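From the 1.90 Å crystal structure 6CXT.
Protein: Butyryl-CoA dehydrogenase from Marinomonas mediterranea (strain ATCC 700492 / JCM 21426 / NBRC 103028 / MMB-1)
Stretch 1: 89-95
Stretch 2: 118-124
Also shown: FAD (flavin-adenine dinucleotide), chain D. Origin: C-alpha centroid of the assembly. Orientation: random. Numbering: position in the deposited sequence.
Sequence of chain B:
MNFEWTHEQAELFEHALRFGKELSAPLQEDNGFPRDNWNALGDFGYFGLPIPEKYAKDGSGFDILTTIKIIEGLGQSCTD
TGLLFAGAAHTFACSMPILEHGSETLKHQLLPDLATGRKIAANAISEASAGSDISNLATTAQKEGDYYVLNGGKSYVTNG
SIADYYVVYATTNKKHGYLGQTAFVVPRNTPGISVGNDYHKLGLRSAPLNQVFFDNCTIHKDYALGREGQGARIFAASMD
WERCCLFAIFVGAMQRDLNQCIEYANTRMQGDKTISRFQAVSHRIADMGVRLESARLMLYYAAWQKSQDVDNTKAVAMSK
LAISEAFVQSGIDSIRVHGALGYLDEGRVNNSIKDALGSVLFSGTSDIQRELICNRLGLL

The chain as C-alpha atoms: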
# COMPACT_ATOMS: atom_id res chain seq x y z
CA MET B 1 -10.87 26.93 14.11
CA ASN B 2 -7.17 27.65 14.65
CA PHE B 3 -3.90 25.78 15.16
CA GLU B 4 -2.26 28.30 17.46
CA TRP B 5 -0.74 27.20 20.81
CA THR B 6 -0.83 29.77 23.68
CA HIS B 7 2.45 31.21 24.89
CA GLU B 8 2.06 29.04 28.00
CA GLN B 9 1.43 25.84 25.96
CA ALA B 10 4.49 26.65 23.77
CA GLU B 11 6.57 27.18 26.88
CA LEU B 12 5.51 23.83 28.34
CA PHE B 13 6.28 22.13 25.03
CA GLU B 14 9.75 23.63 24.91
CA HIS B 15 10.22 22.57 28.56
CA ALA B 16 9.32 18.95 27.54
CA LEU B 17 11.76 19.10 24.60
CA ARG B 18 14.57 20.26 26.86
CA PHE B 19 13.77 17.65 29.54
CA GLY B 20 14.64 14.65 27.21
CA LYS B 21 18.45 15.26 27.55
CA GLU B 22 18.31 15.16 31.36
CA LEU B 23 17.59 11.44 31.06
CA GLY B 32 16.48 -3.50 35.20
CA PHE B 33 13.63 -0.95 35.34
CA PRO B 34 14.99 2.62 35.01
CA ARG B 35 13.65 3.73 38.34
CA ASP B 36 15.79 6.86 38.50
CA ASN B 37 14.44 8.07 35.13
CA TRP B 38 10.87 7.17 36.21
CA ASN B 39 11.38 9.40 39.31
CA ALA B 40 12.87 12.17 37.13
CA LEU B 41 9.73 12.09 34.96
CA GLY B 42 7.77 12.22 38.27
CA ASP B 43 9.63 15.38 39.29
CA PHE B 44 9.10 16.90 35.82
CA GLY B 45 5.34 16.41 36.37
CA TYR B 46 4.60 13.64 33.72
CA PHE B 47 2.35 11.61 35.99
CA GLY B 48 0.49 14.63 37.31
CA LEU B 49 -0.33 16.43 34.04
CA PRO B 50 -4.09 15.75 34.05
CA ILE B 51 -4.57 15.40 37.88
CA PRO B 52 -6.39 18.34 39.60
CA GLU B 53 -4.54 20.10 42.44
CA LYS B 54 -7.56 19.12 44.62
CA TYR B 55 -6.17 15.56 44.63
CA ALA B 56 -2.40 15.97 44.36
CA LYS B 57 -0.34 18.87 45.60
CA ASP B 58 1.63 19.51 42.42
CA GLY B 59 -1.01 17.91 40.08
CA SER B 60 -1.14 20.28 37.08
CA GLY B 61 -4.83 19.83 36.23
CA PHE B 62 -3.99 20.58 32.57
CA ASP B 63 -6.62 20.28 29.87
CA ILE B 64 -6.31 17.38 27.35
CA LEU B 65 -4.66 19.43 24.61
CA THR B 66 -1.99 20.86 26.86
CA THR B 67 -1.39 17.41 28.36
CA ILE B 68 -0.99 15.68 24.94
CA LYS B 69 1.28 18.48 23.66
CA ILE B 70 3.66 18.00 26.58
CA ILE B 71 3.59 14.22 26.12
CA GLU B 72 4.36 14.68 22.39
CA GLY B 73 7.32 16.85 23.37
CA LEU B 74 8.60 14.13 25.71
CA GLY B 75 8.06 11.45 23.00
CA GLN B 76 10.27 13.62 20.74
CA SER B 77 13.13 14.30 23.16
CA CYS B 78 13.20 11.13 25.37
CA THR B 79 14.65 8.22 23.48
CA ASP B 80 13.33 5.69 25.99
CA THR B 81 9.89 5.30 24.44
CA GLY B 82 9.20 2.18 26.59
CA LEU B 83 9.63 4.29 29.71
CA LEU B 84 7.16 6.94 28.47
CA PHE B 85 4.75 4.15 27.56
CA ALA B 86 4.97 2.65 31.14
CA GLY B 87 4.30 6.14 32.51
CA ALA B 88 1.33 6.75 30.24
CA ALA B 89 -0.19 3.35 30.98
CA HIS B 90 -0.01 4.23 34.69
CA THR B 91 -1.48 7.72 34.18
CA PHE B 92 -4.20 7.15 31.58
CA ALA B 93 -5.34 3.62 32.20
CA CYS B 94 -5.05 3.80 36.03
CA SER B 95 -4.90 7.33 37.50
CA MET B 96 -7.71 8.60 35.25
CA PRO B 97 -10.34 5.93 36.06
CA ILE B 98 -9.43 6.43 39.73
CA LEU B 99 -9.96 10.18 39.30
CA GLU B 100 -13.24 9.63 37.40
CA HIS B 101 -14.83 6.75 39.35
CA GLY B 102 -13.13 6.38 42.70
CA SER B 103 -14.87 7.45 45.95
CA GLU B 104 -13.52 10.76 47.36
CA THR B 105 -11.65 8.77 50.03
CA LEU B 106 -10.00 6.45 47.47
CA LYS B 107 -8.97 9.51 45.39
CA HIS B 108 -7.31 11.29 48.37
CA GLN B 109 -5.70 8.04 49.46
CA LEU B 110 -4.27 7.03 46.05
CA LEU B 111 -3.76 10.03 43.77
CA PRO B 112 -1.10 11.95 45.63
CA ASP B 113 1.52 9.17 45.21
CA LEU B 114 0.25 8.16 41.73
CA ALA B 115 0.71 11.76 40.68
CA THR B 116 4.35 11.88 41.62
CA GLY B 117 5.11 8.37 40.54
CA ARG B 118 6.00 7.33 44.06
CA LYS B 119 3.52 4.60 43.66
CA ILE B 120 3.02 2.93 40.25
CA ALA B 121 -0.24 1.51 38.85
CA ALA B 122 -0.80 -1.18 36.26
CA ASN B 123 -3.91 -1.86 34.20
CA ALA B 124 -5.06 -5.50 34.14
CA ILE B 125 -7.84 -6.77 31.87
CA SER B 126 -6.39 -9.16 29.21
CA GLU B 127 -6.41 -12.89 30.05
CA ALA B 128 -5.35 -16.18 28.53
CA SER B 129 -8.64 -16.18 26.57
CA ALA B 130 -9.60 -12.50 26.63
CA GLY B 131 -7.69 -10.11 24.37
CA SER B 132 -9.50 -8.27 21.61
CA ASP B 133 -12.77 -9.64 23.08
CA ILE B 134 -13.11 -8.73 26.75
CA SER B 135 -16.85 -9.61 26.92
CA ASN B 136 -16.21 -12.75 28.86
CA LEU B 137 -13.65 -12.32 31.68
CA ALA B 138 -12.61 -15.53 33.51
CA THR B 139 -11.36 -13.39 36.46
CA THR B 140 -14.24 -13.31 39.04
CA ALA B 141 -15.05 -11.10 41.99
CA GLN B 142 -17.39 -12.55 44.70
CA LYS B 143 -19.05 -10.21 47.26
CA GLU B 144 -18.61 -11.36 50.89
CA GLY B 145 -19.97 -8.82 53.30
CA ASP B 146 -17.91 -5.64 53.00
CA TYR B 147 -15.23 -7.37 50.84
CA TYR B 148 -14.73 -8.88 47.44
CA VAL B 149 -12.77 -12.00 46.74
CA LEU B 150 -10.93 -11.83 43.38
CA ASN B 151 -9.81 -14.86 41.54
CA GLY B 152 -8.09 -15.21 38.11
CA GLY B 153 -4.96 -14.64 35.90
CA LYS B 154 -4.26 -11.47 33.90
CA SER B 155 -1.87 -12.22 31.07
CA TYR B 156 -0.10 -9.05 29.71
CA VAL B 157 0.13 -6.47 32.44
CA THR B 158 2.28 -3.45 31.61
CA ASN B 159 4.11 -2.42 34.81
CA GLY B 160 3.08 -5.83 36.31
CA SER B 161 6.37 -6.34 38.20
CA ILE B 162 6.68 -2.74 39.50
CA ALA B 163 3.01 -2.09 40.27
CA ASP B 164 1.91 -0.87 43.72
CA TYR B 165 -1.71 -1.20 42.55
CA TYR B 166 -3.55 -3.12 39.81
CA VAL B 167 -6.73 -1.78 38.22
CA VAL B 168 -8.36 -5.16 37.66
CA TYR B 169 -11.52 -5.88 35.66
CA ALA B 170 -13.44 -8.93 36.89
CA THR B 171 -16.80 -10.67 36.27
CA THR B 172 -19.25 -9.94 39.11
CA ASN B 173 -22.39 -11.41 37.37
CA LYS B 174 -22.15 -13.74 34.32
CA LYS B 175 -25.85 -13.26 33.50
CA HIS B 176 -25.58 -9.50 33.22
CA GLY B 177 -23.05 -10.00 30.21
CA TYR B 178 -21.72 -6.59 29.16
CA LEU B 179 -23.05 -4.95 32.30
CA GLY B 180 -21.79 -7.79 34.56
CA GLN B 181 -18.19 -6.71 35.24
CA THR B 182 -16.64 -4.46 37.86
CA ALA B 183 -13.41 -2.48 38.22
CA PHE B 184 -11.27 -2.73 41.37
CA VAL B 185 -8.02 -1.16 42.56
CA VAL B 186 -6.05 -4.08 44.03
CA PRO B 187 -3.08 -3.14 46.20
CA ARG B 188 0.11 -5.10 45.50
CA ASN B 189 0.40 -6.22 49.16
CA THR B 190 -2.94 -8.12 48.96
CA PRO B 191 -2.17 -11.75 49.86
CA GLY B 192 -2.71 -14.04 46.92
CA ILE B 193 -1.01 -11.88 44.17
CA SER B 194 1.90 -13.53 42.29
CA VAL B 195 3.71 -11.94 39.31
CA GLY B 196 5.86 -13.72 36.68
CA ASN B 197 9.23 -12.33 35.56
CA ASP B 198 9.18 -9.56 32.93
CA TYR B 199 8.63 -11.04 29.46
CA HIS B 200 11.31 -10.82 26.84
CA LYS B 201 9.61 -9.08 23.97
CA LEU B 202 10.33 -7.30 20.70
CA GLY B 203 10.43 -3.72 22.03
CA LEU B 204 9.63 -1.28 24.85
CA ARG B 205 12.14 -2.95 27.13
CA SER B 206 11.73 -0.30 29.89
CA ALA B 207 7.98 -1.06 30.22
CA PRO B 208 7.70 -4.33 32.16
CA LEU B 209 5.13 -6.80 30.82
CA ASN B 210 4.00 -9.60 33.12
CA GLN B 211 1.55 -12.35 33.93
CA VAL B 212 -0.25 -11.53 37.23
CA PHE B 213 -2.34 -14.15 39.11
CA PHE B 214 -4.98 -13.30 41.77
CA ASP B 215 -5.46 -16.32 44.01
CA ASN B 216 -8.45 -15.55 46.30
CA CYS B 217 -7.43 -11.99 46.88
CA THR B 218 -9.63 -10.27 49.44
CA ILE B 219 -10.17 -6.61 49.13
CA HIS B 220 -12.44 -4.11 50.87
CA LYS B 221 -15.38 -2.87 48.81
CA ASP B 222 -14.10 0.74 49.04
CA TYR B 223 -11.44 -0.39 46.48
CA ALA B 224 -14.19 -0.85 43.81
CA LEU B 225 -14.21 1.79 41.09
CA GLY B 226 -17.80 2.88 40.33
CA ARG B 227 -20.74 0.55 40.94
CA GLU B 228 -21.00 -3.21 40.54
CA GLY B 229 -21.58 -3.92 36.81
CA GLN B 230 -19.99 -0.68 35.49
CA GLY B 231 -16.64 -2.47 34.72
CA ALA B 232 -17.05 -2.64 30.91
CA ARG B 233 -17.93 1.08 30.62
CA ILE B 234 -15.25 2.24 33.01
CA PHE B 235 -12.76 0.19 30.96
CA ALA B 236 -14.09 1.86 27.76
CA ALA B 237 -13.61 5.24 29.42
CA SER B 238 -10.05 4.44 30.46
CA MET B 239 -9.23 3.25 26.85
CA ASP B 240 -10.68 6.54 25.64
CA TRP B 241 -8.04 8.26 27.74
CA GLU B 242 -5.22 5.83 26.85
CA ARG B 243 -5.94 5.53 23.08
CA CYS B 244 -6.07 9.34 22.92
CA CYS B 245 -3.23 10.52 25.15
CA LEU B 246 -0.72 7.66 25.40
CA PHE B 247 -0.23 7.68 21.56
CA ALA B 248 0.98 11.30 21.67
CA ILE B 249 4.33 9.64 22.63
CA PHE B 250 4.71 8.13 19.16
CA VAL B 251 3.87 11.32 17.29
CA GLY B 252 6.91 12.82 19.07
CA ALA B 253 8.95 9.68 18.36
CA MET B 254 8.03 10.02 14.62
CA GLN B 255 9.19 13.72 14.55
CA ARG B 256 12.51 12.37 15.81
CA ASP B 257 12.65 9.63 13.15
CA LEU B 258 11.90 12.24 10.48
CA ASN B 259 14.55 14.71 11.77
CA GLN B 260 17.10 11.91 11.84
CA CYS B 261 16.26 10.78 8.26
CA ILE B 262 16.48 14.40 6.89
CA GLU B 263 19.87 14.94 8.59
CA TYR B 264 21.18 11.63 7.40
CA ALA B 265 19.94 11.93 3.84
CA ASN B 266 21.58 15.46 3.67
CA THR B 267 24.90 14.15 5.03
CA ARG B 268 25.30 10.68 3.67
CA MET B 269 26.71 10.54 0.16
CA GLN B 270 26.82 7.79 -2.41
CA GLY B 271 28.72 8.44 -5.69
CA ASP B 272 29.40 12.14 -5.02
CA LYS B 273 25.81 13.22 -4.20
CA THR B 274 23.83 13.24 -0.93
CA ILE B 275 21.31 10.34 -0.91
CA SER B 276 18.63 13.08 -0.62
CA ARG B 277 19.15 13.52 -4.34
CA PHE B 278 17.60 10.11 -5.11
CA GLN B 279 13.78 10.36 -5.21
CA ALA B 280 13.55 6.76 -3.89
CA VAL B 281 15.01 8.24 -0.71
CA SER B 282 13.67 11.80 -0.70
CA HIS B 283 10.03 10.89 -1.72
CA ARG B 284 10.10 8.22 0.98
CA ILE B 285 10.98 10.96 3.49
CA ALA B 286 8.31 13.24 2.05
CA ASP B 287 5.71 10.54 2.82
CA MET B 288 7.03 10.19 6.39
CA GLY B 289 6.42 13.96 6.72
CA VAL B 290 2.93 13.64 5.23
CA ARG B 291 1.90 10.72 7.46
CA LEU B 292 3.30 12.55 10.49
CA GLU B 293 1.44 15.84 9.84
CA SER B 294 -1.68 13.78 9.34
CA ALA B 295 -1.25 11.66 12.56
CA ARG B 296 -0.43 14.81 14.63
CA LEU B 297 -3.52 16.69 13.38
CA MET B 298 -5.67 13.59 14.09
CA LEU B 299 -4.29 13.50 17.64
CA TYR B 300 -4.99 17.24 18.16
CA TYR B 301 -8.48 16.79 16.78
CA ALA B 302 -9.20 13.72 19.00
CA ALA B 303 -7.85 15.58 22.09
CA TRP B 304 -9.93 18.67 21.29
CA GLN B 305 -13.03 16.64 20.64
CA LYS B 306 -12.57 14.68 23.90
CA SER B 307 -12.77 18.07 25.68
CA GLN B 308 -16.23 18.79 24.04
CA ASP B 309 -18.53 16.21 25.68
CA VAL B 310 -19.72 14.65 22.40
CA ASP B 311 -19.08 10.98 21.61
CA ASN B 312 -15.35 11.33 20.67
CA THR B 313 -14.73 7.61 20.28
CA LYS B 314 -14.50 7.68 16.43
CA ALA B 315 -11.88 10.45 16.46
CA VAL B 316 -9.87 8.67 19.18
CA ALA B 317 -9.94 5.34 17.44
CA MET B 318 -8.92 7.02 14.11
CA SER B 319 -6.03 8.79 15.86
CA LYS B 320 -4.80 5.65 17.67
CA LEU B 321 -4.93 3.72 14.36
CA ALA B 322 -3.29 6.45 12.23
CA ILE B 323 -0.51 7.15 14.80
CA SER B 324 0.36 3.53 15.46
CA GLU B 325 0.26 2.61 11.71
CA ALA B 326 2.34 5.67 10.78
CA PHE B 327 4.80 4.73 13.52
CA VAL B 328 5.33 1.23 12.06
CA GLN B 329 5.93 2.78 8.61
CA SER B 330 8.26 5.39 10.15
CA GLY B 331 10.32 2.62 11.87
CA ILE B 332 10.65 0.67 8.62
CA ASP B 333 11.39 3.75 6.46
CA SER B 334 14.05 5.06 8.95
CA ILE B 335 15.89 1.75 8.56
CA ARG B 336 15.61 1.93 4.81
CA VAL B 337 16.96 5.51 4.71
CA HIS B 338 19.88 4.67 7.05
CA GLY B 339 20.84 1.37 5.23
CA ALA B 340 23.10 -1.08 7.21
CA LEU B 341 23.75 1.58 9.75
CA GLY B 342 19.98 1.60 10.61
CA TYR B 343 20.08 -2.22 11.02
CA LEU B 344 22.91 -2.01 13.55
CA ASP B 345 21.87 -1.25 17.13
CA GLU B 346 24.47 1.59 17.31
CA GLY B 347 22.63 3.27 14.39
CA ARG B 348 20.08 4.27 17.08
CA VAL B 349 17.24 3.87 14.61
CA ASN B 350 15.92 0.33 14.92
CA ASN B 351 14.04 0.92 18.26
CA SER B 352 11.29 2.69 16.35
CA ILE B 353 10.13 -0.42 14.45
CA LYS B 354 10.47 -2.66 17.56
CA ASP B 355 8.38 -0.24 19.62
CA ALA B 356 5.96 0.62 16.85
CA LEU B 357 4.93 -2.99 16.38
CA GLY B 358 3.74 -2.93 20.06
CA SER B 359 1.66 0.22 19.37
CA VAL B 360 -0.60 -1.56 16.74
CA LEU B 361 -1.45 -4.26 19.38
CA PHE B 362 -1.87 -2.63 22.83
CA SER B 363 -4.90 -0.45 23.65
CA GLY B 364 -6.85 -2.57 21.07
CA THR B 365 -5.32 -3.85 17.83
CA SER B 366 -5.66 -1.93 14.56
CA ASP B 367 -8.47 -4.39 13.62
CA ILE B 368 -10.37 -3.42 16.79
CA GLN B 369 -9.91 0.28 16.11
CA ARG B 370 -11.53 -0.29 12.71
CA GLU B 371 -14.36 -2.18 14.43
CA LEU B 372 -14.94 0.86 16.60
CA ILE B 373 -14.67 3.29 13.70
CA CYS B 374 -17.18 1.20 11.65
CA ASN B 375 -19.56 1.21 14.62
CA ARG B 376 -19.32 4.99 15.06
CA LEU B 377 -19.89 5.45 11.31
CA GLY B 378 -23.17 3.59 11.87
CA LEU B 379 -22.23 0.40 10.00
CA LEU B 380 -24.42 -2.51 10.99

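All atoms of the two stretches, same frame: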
# COMPACT_ATOMS: atom_id res chain seq x y z
N ALA B 89 0.71 4.44 30.66
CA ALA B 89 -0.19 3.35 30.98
C ALA B 89 -0.67 3.61 32.43
O ALA B 89 -1.85 3.58 32.72
CB ALA B 89 0.57 2.04 30.94
N HIS B 90 0.28 3.90 33.30
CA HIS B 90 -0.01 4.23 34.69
C HIS B 90 -0.97 5.43 34.81
O HIS B 90 -1.97 5.39 35.56
CB HIS B 90 1.36 4.52 35.33
CG HIS B 90 1.32 5.39 36.54
ND1 HIS B 90 1.46 4.88 37.82
CD2 HIS B 90 1.25 6.73 36.68
CE1 HIS B 90 1.48 5.87 38.69
NE2 HIS B 90 1.35 7.01 38.04
N THR B 91 -0.67 6.50 34.08
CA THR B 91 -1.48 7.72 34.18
C THR B 91 -2.87 7.57 33.55
O THR B 91 -3.87 7.92 34.19
CB THR B 91 -0.79 8.92 33.56
OG1 THR B 91 0.42 9.15 34.28
CG2 THR B 91 -1.66 10.21 33.61
N PHE B 92 -2.95 7.05 32.32
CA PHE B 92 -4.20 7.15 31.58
C PHE B 92 -5.09 5.96 31.79
O PHE B 92 -6.33 6.10 31.77
CB PHE B 92 -3.94 7.50 30.09
CG PHE B 92 -3.30 8.85 29.97
CD1 PHE B 92 -4.08 10.01 30.16
CD2 PHE B 92 -1.96 8.98 29.76
CE1 PHE B 92 -3.52 11.26 30.14
CE2 PHE B 92 -1.38 10.25 29.74
CZ PHE B 92 -2.16 11.40 29.91
N ALA B 93 -4.51 4.78 31.96
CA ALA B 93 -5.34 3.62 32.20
C ALA B 93 -5.66 3.40 33.71
O ALA B 93 -6.53 2.59 34.04
CB ALA B 93 -4.78 2.33 31.57
N CYS B 94 -4.92 4.07 34.59
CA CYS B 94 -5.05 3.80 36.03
C CYS B 94 -5.43 5.05 36.82
O CYS B 94 -6.52 5.05 37.46
CB CYS B 94 -3.77 3.15 36.60
SG CYS B 94 -3.30 1.63 35.73
N SER B 95 -4.58 6.08 36.81
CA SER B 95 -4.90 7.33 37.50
C SER B 95 -6.21 7.97 37.02
O SER B 95 -6.98 8.47 37.84
CB SER B 95 -3.78 8.37 37.46
OG SER B 95 -2.57 7.80 37.93
N ARG B 118 5.49 8.02 42.91
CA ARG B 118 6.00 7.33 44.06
C ARG B 118 5.36 5.96 44.18
O ARG B 118 5.99 5.09 44.67
CB ARG B 118 5.80 8.17 45.31
N LYS B 119 4.14 5.86 43.78
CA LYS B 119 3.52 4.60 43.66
C LYS B 119 3.19 4.47 42.15
O LYS B 119 2.97 5.43 41.48
CB LYS B 119 2.35 4.45 44.59
CG LYS B 119 2.84 4.27 46.02
CD LYS B 119 1.84 3.57 46.88
CE LYS B 119 2.22 3.59 48.34
NZ LYS B 119 1.01 3.35 49.16
N ILE B 120 3.19 3.25 41.69
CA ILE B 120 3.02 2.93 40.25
C ILE B 120 1.78 2.04 40.12
O ILE B 120 1.58 1.11 40.92
CB ILE B 120 4.26 2.15 39.73
CG1 ILE B 120 5.53 2.96 40.00
CG2 ILE B 120 4.07 1.70 38.24
CD1 ILE B 120 6.82 2.43 39.36
N ALA B 121 0.95 2.30 39.09
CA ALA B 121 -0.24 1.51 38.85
C ALA B 121 -0.11 0.80 37.51
O ALA B 121 0.64 1.25 36.61
CB ALA B 121 -1.50 2.37 38.88
N ALA B 122 -0.79 -0.35 37.43
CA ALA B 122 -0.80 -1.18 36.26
C ALA B 122 -2.25 -1.44 35.97
O ALA B 122 -3.07 -1.62 36.88
CB ALA B 122 -0.07 -2.50 36.55
N ASN B 123 -2.59 -1.56 34.70
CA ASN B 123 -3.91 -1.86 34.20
C ASN B 123 -4.00 -3.36 33.87
O ASN B 123 -3.19 -3.85 33.14
CB ASN B 123 -4.14 -1.00 32.96
CG ASN B 123 -5.49 -1.19 32.35
OD1 ASN B 123 -5.62 -1.25 31.14
ND2 ASN B 123 -6.48 -1.24 33.16
N ALA B 124 -5.02 -4.07 34.35
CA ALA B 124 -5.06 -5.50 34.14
C ALA B 124 -6.42 -6.00 33.70
O ALA B 124 -7.34 -6.20 34.52
CB ALA B 124 -4.58 -6.26 35.40
PA FAD D . -6.21 -11.62 19.91
O1A FAD D . -7.34 -10.80 20.50
O2A FAD D . -6.05 -13.12 20.08
O5B FAD D . -6.10 -11.22 18.34
C5B FAD D . -5.26 -11.95 17.41
C4B FAD D . -5.62 -11.38 16.02
O4B FAD D . -7.03 -11.55 15.76
C3B FAD D . -5.32 -9.89 15.95
O3B FAD D . -4.92 -9.67 14.59
C2B FAD D . -6.72 -9.26 16.14
O2B FAD D . -6.83 -7.91 15.62
C1B FAD D . -7.64 -10.31 15.46
N9A FAD D . -9.01 -10.15 15.98
C8A FAD D . -9.47 -10.48 17.22
N7A FAD D . -10.78 -10.08 17.35
C5A FAD D . -11.16 -9.46 16.19
C6A FAD D . -12.37 -8.82 15.64
N6A FAD D . -13.53 -8.69 16.38
N1A FAD D . -12.29 -8.32 14.37
C2A FAD D . -11.16 -8.39 13.59
N3A FAD D . -10.03 -8.99 14.04
C4A FAD D . -9.97 -9.52 15.30
N1 FAD D . -3.35 -5.76 28.37
C2 FAD D . -3.71 -5.29 29.62
O2 FAD D . -4.79 -5.74 30.09
N3 FAD D . -2.96 -4.40 30.33
C4 FAD D . -1.77 -3.97 29.87
O4 FAD D . -1.10 -3.18 30.54
C4X FAD D . -1.30 -4.45 28.52
N5 FAD D . -0.11 -4.10 27.99
C5X FAD D . 0.34 -4.59 26.80
C6 FAD D . 1.61 -4.16 26.33
C7 FAD D . 2.10 -4.67 25.11
C7M FAD D . 3.47 -4.24 24.64
C8 FAD D . 1.31 -5.63 24.33
C8M FAD D . 1.82 -6.15 23.03
C9 FAD D . 0.03 -6.03 24.77
C9A FAD D . -0.47 -5.53 25.99
N10 FAD D . -1.75 -5.92 26.51
C10 FAD D . -2.17 -5.40 27.78
C1' FAD D . -2.60 -6.87 25.80
C2' FAD D . -3.23 -6.17 24.58
O2' FAD D . -4.24 -5.20 24.92
C3' FAD D . -3.71 -7.24 23.61
O3' FAD D . -2.53 -7.91 23.12
C4' FAD D . -4.67 -6.82 22.49
O4' FAD D . -5.97 -6.42 23.04
C5' FAD D . -4.91 -7.98 21.50
O5' FAD D . -5.28 -9.13 22.26
P FAD D . -4.55 -10.50 21.98
O1P FAD D . -5.16 -11.60 22.86
O2P FAD D . -3.04 -10.38 22.07
O3P FAD D . -4.86 -10.92 20.47

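The contact is a compact, largely buried packing of a helix against a strand, in which one side-chain-to-backbone hydrogen bond accompanies close packing of Ala-93 and Cys-94 against Ala-121, Ala-122 and Asn-123. The helix of stretch 1 and the strand 121-124 approach to 7.1 Å between their axes, with their N-to-C directions 58° apart, and the two stretches bury 313 Å² between them, both sides summed.

His-90 provides the polar link. Its CA-to-CB bond points sideways, but with chi1 at 156° (t) the ring comes nearer to the other stretch, and its ND1 accepts a hydrogen bond from the backbone N of Ala-121 at 2.9 Å, with a nearly straight N-H...acceptor angle of 161°. As the acceptor here, ND1 carries no proton, while NE2 is hydrogen-bonded elsewhere in the structure. The backbone meets the ring at its edge, near the ring plane: CE1 of His-90 lies 3.2 Å from O of Lys-119, and ND1 lies 3.5 Å from CA of Ile-120.

One helical turn on, Cys-94 points toward the strand. Its CB sits 3.3 Å from CB of Ala-121, a tight apolar contact, and its SG (chi1 m) reaches past that residue to lie 3.3 Å from the backbone C of Ala-122. Ala-122 itself directs its CA-to-CB bond away from the helix, whereas Ala-121 and Asn-123 point toward it, the alternation expected of a strand. Ala-93 accordingly meets Asn-123, CB to CB, at 3.7 Å.

The helix widens here into a pi-type turn: N of Ser-95 donates to O of His-90 at 3.0 Å, whereas the bond from N of Cys-94 to that same O is weak, at 3.4 Å. Beyond the helix contact, the backbone O of Asn-123 accepts a 2.9 Å hydrogen bond from N3 of FAD, tying the strand to the flavin.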